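Local coordinates for protein transmembrane oligosaccharyl transferase (Archaeoglobus fulgidus, PDB 3WAJ) that is an oligosaccharyl transferase of the STT3/AglB family, a membrane-embedded protein with a C-terminal globular part, and holds a zinc ion in this model, at residues A[67-72]-A[556-561]; A[79-84]-A[568-573]. All blocks are in the same frame, centred on the assembly; numbering follows the deposited sequence.

Contact 1: A[67-72]-A[556-561]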
loop_
_atom_site.group_PDB
_atom_site.type_symbol
_atom_site.label_atom_id
_atom_site.label_comp_id
_atom_site.label_asym_id
_atom_site.label_seq_id
_atom_site.Cartn_x
_atom_site.Cartn_y
_atom_site.Cartn_z
ATOM N N TRP A 67 2.390 8.081 -18.298
ATOM C CA TRP A 67 2.102 6.651 -18.174
ATOM C C TRP A 67 3.374 5.955 -17.768
ATOM O O TRP A 67 3.456 4.721 -17.717
ATOM C CB TRP A 67 1.599 6.094 -19.517
ATOM C CG TRP A 67 0.324 6.749 -19.895
ATOM C CD1 TRP A 67 0.166 7.853 -20.688
ATOM C CD2 TRP A 67 -0.985 6.394 -19.432
ATOM N NE1 TRP A 67 -1.166 8.185 -20.769
ATOM C CE2 TRP A 67 -1.893 7.305 -20.010
ATOM C CE3 TRP A 67 -1.476 5.384 -18.595
ATOM C CZ2 TRP A 67 -3.270 7.235 -19.775
ATOM C CZ3 TRP A 67 -2.832 5.310 -18.366
ATOM C CH2 TRP A 67 -3.720 6.230 -18.955
ATOM N N PHE A 68 4.376 6.775 -17.477
ATOM C CA PHE A 68 5.649 6.297 -16.958
ATOM C C PHE A 68 6.295 7.386 -16.089
ATOM O O PHE A 68 6.148 8.585 -16.359
ATOM C CB PHE A 68 6.555 5.873 -18.119
ATOM C CG PHE A 68 7.889 5.343 -17.687
ATOM C CD1 PHE A 68 8.037 4.007 -17.341
ATOM C CD2 PHE A 68 8.996 6.185 -17.617
ATOM C CE1 PHE A 68 9.273 3.503 -16.942
ATOM C CE2 PHE A 68 10.240 5.697 -17.215
ATOM C CZ PHE A 68 10.378 4.349 -16.877
ATOM N N ASP A 69 6.990 6.965 -15.034
ATOM C CA ASP A 69 7.424 7.893 -13.996
ATOM C C ASP A 69 8.847 7.569 -13.604
ATOM O O ASP A 69 9.085 6.695 -12.783
ATOM C CB ASP A 69 6.485 7.793 -12.781
ATOM C CG ASP A 69 6.848 8.776 -11.638
ATOM O OD1 ASP A 69 7.733 9.641 -11.815
ATOM O OD2 ASP A 69 6.224 8.695 -10.562
ATOM N N PRO A 70 9.813 8.267 -14.216
ATOM C CA PRO A 70 11.222 8.012 -13.905
ATOM C C PRO A 70 11.613 8.529 -12.528
ATOM O O PRO A 70 12.735 8.285 -12.070
ATOM C CB PRO A 70 11.970 8.799 -15.000
ATOM C CG PRO A 70 11.011 9.861 -15.419
ATOM C CD PRO A 70 9.655 9.217 -15.335
ATOM N N PHE A 71 10.690 9.235 -11.884
ATOM C CA PHE A 71 10.951 9.852 -10.586
ATOM C C PHE A 71 10.871 8.803 -9.473
ATOM O O PHE A 71 11.331 9.031 -8.349
ATOM C CB PHE A 71 9.935 10.946 -10.321
ATOM C CG PHE A 71 10.513 12.207 -9.723
ATOM C CD1 PHE A 71 10.864 12.258 -8.379
ATOM C CD2 PHE A 71 10.635 13.365 -10.494
ATOM C CE1 PHE A 71 11.358 13.408 -7.826
ATOM C CE2 PHE A 71 11.129 14.529 -9.938
ATOM C CZ PHE A 71 11.497 14.548 -8.596
ATOM N N THR A 72 10.286 7.650 -9.788
ATOM C CA THR A 72 10.229 6.546 -8.838
ATOM C C THR A 72 10.980 5.308 -9.339
ATOM O O THR A 72 11.416 5.265 -10.492
ATOM C CB THR A 72 8.787 6.204 -8.484
ATOM O OG1 THR A 72 8.774 5.396 -7.305
ATOM C CG2 THR A 72 8.091 5.493 -9.638
ATOM N N TRP A 556 5.837 8.536 -0.238
ATOM C CA TRP A 556 6.094 9.722 0.595
ATOM C C TRP A 556 7.351 10.471 0.159
ATOM O O TRP A 556 7.352 11.702 0.081
ATOM C CB TRP A 556 6.237 9.335 2.066
ATOM C CG TRP A 556 5.027 8.690 2.657
ATOM C CD1 TRP A 556 3.765 8.631 2.118
ATOM C CD2 TRP A 556 4.956 8.013 3.919
ATOM N NE1 TRP A 556 2.914 7.963 2.981
ATOM C CE2 TRP A 556 3.624 7.570 4.087
ATOM C CE3 TRP A 556 5.890 7.741 4.923
ATOM C CZ2 TRP A 556 3.215 6.849 5.217
ATOM C CZ3 TRP A 556 5.483 7.035 6.043
ATOM C CH2 TRP A 556 4.162 6.582 6.176
ATOM N N ILE A 557 8.423 9.725 -0.106
ATOM C CA ILE A 557 9.694 10.326 -0.480
ATOM C C ILE A 557 9.500 11.135 -1.747
ATOM O O ILE A 557 9.922 12.282 -1.835
ATOM C CB ILE A 557 10.800 9.264 -0.685
ATOM C CG1 ILE A 557 11.214 8.666 0.665
ATOM C CG2 ILE A 557 12.025 9.880 -1.348
ATOM C CD1 ILE A 557 12.263 7.567 0.558
ATOM N N GLU A 558 8.827 10.541 -2.723
ATOM C CA GLU A 558 8.551 11.233 -3.973
ATOM C C GLU A 558 7.573 12.409 -3.826
ATOM O O GLU A 558 7.843 13.498 -4.308
ATOM C CB GLU A 558 7.994 10.248 -4.991
ATOM C CG GLU A 558 7.639 10.895 -6.315
ATOM C CD GLU A 558 7.263 9.847 -7.369
ATOM O OE1 GLU A 558 7.049 8.669 -6.986
ATOM O OE2 GLU A 558 7.184 10.199 -8.566
ATOM N N ALA A 559 6.432 12.186 -3.177
ATOM C CA ALA A 559 5.419 13.234 -3.087
ATOM C C ALA A 559 5.784 14.354 -2.102
ATOM O O ALA A 559 5.372 15.489 -2.293
ATOM C CB ALA A 559 4.045 12.643 -2.765
ATOM N N VAL A 560 6.575 14.048 -1.075
ATOM C CA VAL A 560 6.864 15.045 -0.047
ATOM C C VAL A 560 8.270 15.624 -0.152
ATOM O O VAL A 560 8.462 16.831 -0.048
ATOM C CB VAL A 560 6.599 14.514 1.391
ATOM C CG1 VAL A 560 6.899 15.601 2.420
ATOM C CG2 VAL A 560 5.145 14.052 1.535
ATOM N N ALA A 561 9.256 14.768 -0.354
ATOM C CA ALA A 561 10.627 15.239 -0.493
ATOM C C ALA A 561 10.941 15.720 -1.912
ATOM O O ALA A 561 11.948 16.399 -2.120
ATOM C CB ALA A 561 11.608 14.159 -0.072
HETATM O O HOH W 1 7.120 6.642 -5.654
#

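Contact 2: A[79-84]-A[568-573]. With SO4 (sulfate ion), chain C.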
loop_
_atom_site.group_PDB
_atom_site.type_symbol
_atom_site.label_atom_id
_atom_site.label_comp_id
_atom_site.label_asym_id
_atom_site.label_seq_id
_atom_site.Cartn_x
_atom_site.Cartn_y
_atom_site.Cartn_z
ATOM N N TYR A 79 6.330 2.270 -14.953
ATOM C CA TYR A 79 5.070 2.472 -15.648
ATOM C C TYR A 79 3.995 2.653 -14.599
ATOM O O TYR A 79 4.058 2.040 -13.544
ATOM C CB TYR A 79 4.725 1.263 -16.502
ATOM C CG TYR A 79 5.701 1.057 -17.627
ATOM C CD1 TYR A 79 5.496 1.648 -18.863
ATOM C CD2 TYR A 79 6.826 0.275 -17.450
ATOM C CE1 TYR A 79 6.383 1.464 -19.886
ATOM C CE2 TYR A 79 7.720 0.088 -18.460
ATOM C CZ TYR A 79 7.493 0.680 -19.679
ATOM O OH TYR A 79 8.397 0.491 -20.697
ATOM N N THR A 80 3.002 3.475 -14.901
ATOM C CA THR A 80 1.973 3.816 -13.933
ATOM C C THR A 80 0.713 3.022 -14.218
ATOM O O THR A 80 0.028 3.279 -15.218
ATOM C CB THR A 80 1.639 5.330 -13.996
ATOM O OG1 THR A 80 1.073 5.643 -15.274
ATOM C CG2 THR A 80 2.886 6.152 -13.847
ATOM N N HIS A 81 0.380 2.064 -13.358
ATOM C CA HIS A 81 -0.891 1.366 -13.559
ATOM C C HIS A 81 -2.095 2.139 -13.032
ATOM O O HIS A 81 -3.232 1.789 -13.354
ATOM C CB HIS A 81 -0.877 -0.051 -12.995
ATOM C CG HIS A 81 -0.895 -0.104 -11.501
ATOM N ND1 HIS A 81 0.250 0.006 -10.745
ATOM C CD2 HIS A 81 -1.917 -0.249 -10.624
ATOM C CE1 HIS A 81 -0.064 -0.061 -9.464
ATOM N NE2 HIS A 81 -1.374 -0.221 -9.360
ATOM N N PHE A 82 -1.868 3.183 -12.237
ATOM C CA PHE A 82 -2.996 3.954 -11.685
ATOM C C PHE A 82 -3.823 4.557 -12.800
ATOM O O PHE A 82 -3.290 5.231 -13.683
ATOM C CB PHE A 82 -2.512 5.068 -10.752
ATOM C CG PHE A 82 -2.177 4.600 -9.370
ATOM C CD1 PHE A 82 -2.018 3.236 -9.092
ATOM C CD2 PHE A 82 -2.041 5.515 -8.333
ATOM C CE1 PHE A 82 -1.698 2.797 -7.794
ATOM C CE2 PHE A 82 -1.730 5.090 -7.030
ATOM C CZ PHE A 82 -1.558 3.729 -6.762
ATOM N N GLY A 83 -5.125 4.309 -12.757
ATOM C CA GLY A 83 -5.996 4.613 -13.878
ATOM C C GLY A 83 -6.313 6.078 -14.112
ATOM O O GLY A 83 -6.215 6.906 -13.199
ATOM N N PRO A 84 -6.714 6.404 -15.353
ATOM C CA PRO A 84 -7.077 7.784 -15.676
ATOM C C PRO A 84 -8.341 8.273 -14.981
ATOM O O PRO A 84 -8.441 9.486 -14.796
ATOM C CB PRO A 84 -7.271 7.762 -17.202
ATOM C CG PRO A 84 -7.451 6.299 -17.571
ATOM C CD PRO A 84 -6.653 5.541 -16.552
ATOM N N ASN A 568 9.619 1.243 -4.012
ATOM C CA ASN A 568 8.241 1.686 -4.251
ATOM C C ASN A 568 7.246 0.857 -3.479
ATOM O O ASN A 568 7.471 -0.338 -3.264
ATOM C CB ASN A 568 7.845 1.333 -5.713
ATOM C CG ASN A 568 8.035 2.463 -6.653
ATOM O OD1 ASN A 568 8.071 3.616 -6.235
ATOM N ND2 ASN A 568 8.158 2.155 -7.939
ATOM N N PRO A 569 6.078 1.438 -3.181
ATOM C CA PRO A 569 4.962 0.617 -2.695
ATOM C C PRO A 569 4.283 -0.240 -3.779
ATOM O O PRO A 569 3.321 -0.934 -3.454
ATOM C CB PRO A 569 4.005 1.657 -2.096
ATOM C CG PRO A 569 4.931 2.822 -1.722
ATOM C CD PRO A 569 5.876 2.870 -2.891
ATOM N N PHE A 570 4.759 -0.186 -5.026
ATOM C CA PHE A 570 4.419 -1.212 -6.032
ATOM C C PHE A 570 5.388 -2.378 -5.946
ATOM O O PHE A 570 5.378 -3.241 -6.820
ATOM C CB PHE A 570 4.518 -0.662 -7.463
ATOM C CG PHE A 570 3.797 0.628 -7.659
ATOM C CD1 PHE A 570 2.493 0.779 -7.223
ATOM C CD2 PHE A 570 4.434 1.704 -8.245
ATOM C CE1 PHE A 570 1.833 1.983 -7.379
ATOM C CE2 PHE A 570 3.782 2.916 -8.397
ATOM C CZ PHE A 570 2.485 3.052 -7.970
ATOM N N GLN A 571 6.244 -2.360 -4.918
ATOM C CA GLN A 571 7.286 -3.369 -4.682
ATOM C C GLN A 571 8.384 -3.424 -5.743
ATOM O O GLN A 571 9.009 -4.466 -5.941
ATOM C CB GLN A 571 6.673 -4.752 -4.410
ATOM C CG GLN A 571 5.783 -4.773 -3.148
ATOM C CD GLN A 571 5.028 -6.083 -2.958
ATOM O OE1 GLN A 571 5.143 -7.011 -3.762
ATOM N NE2 GLN A 571 4.251 -6.161 -1.890
ATOM N N ALA A 572 8.617 -2.291 -6.411
ATOM C CA ALA A 572 9.789 -2.119 -7.267
ATOM C C ALA A 572 11.017 -1.746 -6.413
ATOM O O ALA A 572 10.880 -1.078 -5.386
ATOM C CB ALA A 572 9.538 -1.040 -8.287
ATOM N N GLY A 573 12.210 -2.160 -6.848
ATOM C CA GLY A 573 13.448 -1.722 -6.216
ATOM C C GLY A 573 13.794 -2.376 -4.880
ATOM O O GLY A 573 14.689 -1.904 -4.165
HETATM S S SO4 C . -3.769 -1.941 -7.025
HETATM O O1 SO4 C . -3.060 -0.670 -6.825
HETATM O O2 SO4 C . -3.028 -2.724 -8.019
HETATM O O3 SO4 C . -3.821 -2.653 -5.747
HETATM O O4 SO4 C . -5.142 -1.745 -7.506
#

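Contact 1: A[67-72]-A[556-561]
T72 and E558 are where the backbones come nearest, CA to CA 7.0 Å: a type I beta turn from D69 to T72, entered from strand 68-69 in the STT3 N-terminal family region, faces helix 554-561 of the AglB core family region. One long glutamate spans the interval, so an acid pair packs one region against the other. Inside the turn, OD1 of D69 accepts from the backbone N of F71 at 3.0 Å, closing an Asx turn. E558 leaves its helix with CG trans to the backbone N (chi1 178°) and runs extended to meet the D69 carboxylate from the opposite direction. OE2 of E558 ends 2.7 Å from OD2 of D69, close enough that one acid probably carries a proton. R53 of helix 47-60 salt-bridges both acids and the Y50 hydroxyl hydrogen-bonds OD2 of D69; the arginine probably offsets the charge left on this buried pair. The planes of the F71 ring and the E558 carboxylate are only 8° apart, but it is CB of F71 that touches, 3.3 Å from OE2 of E558. A doubtful water bridges OG1 of T72 and OE1 of E558; more firmly, that OE1 lies 3.4 Å from CB of T72.

Contact 2: A[79-84]-A[568-573]
F570 shows one face of its ring to the imidazole of H81 and an edge to the ring of F82, so a single phenyl takes part in two offset edge-to-face pairs with neighbouring residues. With H81 it is the imidazole edge that points at the F570 face: the ring centroids are 5.1 Å apart and the planes are turned by 74°. With F82 the roles change, and F570 becomes the edge, directed off-centre over one face of the F82 ring at a centroid separation of 5.5 Å. The closest atoms in both pairs involve CE1 of F570, which is 3.5 Å from CE1 of H81 and 3.6 Å from CE1 of F82. H81 and F82 also meet each other, CD1 of F82 lying over the rim of one imidazole face. Turning CG of H81 between its backbone N and carbonyl carbon (chi1 72°) swings the imidazole over to F570 while leaving NE2 on the side of a bound sulfate, probably from the crystallisation liquor.

NE2 of H81 donates to O1 of that sulfate over 3.1 Å, in the plane of the ring and nearly straight at 173°. H162 and R426 also hydrogen-bond the sulfate, while Y51 stacks on F82. The F82 side chain lies about 6 Å from the zinc ion bound by D47, D161 and H163. Packing at the CE1 and ND1 side and the sulfate at NE2 would hold the rotation of the imidazole, and H81, H162 and R426 together are consistent with a place that can receive an anion near the zinc.

In the fold
The two contacts lie side by side, centres about 10 Å apart, and both join the STT3 N-terminal family region to the AglB core family region. Along the chain their segments alternate: 67-72, 79-84, then, after a largely helical span, 556-561 and 568-573. Strands 68-69 and 78-79 pair antiparallel, and W67 O probably accepts from T80 N. Consecutive pieces of the core region, helix 554-561 and the loop after strand 564-565, pack on this hairpin and the loop leading to helix 84-96, so two neighbouring contacts join the regions close to the zinc site. Y50 of helix 47-60 touches both, and R53 joins it at contact 1. Contact 1 is buried; contact 2 is partly buried, with the F82 side chain close to the zinc ion.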